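Local coordinates for protein acyl-CoA thioesterase (Alicyclobacillus acidocaldarius subsp. acidocaldarius, PDB 3RQB) that is of unknown function but carries two hotdog-fold domains of the acyl-CoA thioesterase family, so it probably hydrolyses acyl-CoA thioesters, at residues 10-15 with 181-186. Residues are numbered along the deposited sequence; the frame is centred on the assembly and turned at random.
Sequences HAFDDA and DHAALA
F12 reaches from the short helix 11-15 to the first turn of helix 182-188 and meets it at A183 and A184. F12 CG stands anti to the backbone N (chi1 180°), which swings the ring toward helix 182-188, with CZ leading. F12 CZ lies 3.9 Å from A183 CB, and that methyl sits at the ring edge, in its plane. The A184 methyl instead lies over one face, its CB 4.0 Å from F12 CZ. Between the two methyls F12 CZ comes 3.4 Å from A184 N, the backbone nitrogen whose N-H is given to D181. Helix 41-53 closes in as well, I43 and A46 packing on F12 while A46 and K50 touch A183.

The turn that receives the ring is capped by D181, whose OD1 accepts the hydrogen bond of A184 N (3.1 Å from that N to D181 OD1) on the syn side, 30° out of the carboxylate plane. R178 bridges to both D181 OD1 and D13 OD1, which probably eases the repulsion between these aspartates. With F12 cut back to alanine, the methyls of A183 and A184 would probably lose their aromatic partner and a gap would open between the helices. No hydrogen bond crosses between the segments; apolar contact of one ring with A183 and A184 therefore carries this buried junction of N-terminal helix and C-terminal hotdog domain, with R178's two salt bridges beside it.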
loop_
_atom_site.group_PDB
_atom_site.type_symbol
_atom_site.label_atom_id
_atom_site.label_comp_id
_atom_site.label_asym_id
_atom_site.label_seq_id
_atom_site.Cartn_x
_atom_site.Cartn_y
_atom_site.Cartn_z
ATOM N N HIS B 10 -5.516 11.317 27.148
ATOM C CA HIS B 10 -5.585 9.932 26.709
ATOM C C HIS B 10 -4.199 9.526 26.229
ATOM O O HIS B 10 -3.507 10.309 25.573
ATOM C CB HIS B 10 -6.594 9.764 25.574
ATOM C CG HIS B 10 -6.802 8.341 25.162
ATOM N ND1 HIS B 10 -7.961 7.645 25.438
ATOM C CD2 HIS B 10 -5.995 7.475 24.503
ATOM C CE1 HIS B 10 -7.860 6.415 24.963
ATOM N NE2 HIS B 10 -6.677 6.287 24.390
ATOM N N ALA B 11 -3.801 8.302 26.550
ATOM C CA ALA B 11 -2.468 7.814 26.212
ATOM C C ALA B 11 -2.133 8.078 24.758
ATOM O O ALA B 11 -1.073 8.612 24.443
ATOM C CB ALA B 11 -2.373 6.330 26.492
ATOM N N PHE B 12 -3.048 7.697 23.876
ATOM C CA PHE B 12 -2.877 7.903 22.449
ATOM C C PHE B 12 -2.517 9.351 22.124
ATOM O O PHE B 12 -1.522 9.616 21.443
ATOM C CB PHE B 12 -4.159 7.520 21.714
ATOM C CG PHE B 12 -4.079 7.703 20.230
ATOM C CD1 PHE B 12 -4.283 8.948 19.658
ATOM C CD2 PHE B 12 -3.790 6.633 19.402
ATOM C CE1 PHE B 12 -4.206 9.118 18.289
ATOM C CE2 PHE B 12 -3.712 6.797 18.029
ATOM C CZ PHE B 12 -3.920 8.040 17.471
ATOM N N ASP B 13 -3.330 10.287 22.601
ATOM C CA ASP B 13 -3.057 11.698 22.366
ATOM C C ASP B 13 -1.732 12.085 23.015
ATOM O O ASP B 13 -1.076 13.057 22.623
ATOM C CB ASP B 13 -4.203 12.551 22.908
ATOM C CG ASP B 13 -5.514 12.237 22.234
ATOM O OD1 ASP B 13 -5.491 12.007 21.011
ATOM O OD2 ASP B 13 -6.558 12.208 22.915
ATOM N N ASP B 14 -1.346 11.308 24.017
ATOM C CA ASP B 14 -0.108 11.546 24.727
ATOM C C ASP B 14 1.079 11.099 23.876
ATOM O O ASP B 14 2.064 11.811 23.749
ATOM C CB ASP B 14 -0.132 10.816 26.067
ATOM C CG ASP B 14 0.667 11.531 27.134
ATOM O OD1 ASP B 14 1.742 11.013 27.511
ATOM O OD2 ASP B 14 0.223 12.611 27.587
ATOM N N ALA B 15 0.975 9.921 23.275
ATOM C CA ALA B 15 2.049 9.397 22.430
ATOM C C ALA B 15 2.230 10.213 21.162
ATOM O O ALA B 15 3.353 10.431 20.699
ATOM C CB ALA B 15 1.771 7.957 22.069
ATOM N N ASP B 181 -10.864 9.002 15.204
ATOM C CA ASP B 181 -10.408 9.936 14.180
ATOM C C ASP B 181 -9.433 9.216 13.257
ATOM O O ASP B 181 -9.228 8.018 13.387
ATOM C CB ASP B 181 -9.776 11.186 14.804
ATOM C CG ASP B 181 -8.376 10.940 15.338
ATOM O OD1 ASP B 181 -8.014 9.773 15.584
ATOM O OD2 ASP B 181 -7.636 11.930 15.518
ATOM N N HIS B 182 -8.823 9.932 12.328
ATOM C CA HIS B 182 -8.017 9.265 11.310
ATOM C C HIS B 182 -6.775 8.564 11.847
ATOM O O HIS B 182 -6.524 7.400 11.536
ATOM C CB HIS B 182 -7.668 10.238 10.185
ATOM C CG HIS B 182 -8.867 10.713 9.422
ATOM N ND1 HIS B 182 -9.350 10.059 8.306
ATOM C CD2 HIS B 182 -9.699 11.762 9.629
ATOM C CE1 HIS B 182 -10.418 10.691 7.853
ATOM N NE2 HIS B 182 -10.651 11.728 8.639
ATOM N N ALA B 183 -5.995 9.259 12.662
ATOM C CA ALA B 183 -4.759 8.656 13.153
ATOM C C ALA B 183 -5.038 7.406 14.005
ATOM O O ALA B 183 -4.356 6.389 13.879
ATOM C CB ALA B 183 -3.907 9.683 13.906
ATOM N N ALA B 184 -6.056 7.485 14.855
ATOM C CA ALA B 184 -6.408 6.380 15.740
ATOM C C ALA B 184 -6.759 5.176 14.893
ATOM O O ALA B 184 -6.468 4.017 15.238
ATOM C CB ALA B 184 -7.587 6.766 16.604
ATOM N N LEU B 185 -7.389 5.482 13.767
ATOM C CA LEU B 185 -7.852 4.482 12.832
ATOM C C LEU B 185 -6.676 3.795 12.142
ATOM O O LEU B 185 -6.624 2.574 12.072
ATOM C CB LEU B 185 -8.778 5.143 11.822
ATOM C CG LEU B 185 -9.336 4.207 10.755
ATOM C CD1 LEU B 185 -9.806 2.894 11.375
ATOM C CD2 LEU B 185 -10.458 4.885 9.982
ATOM N N ALA B 186 -5.727 4.579 11.645
ATOM C CA ALA B 186 -4.482 4.023 11.132
ATOM C C ALA B 186 -3.882 3.046 12.154
ATOM O O ALA B 186 -3.499 1.914 11.821
ATOM C CB ALA B 186 -3.489 5.149 10.835
#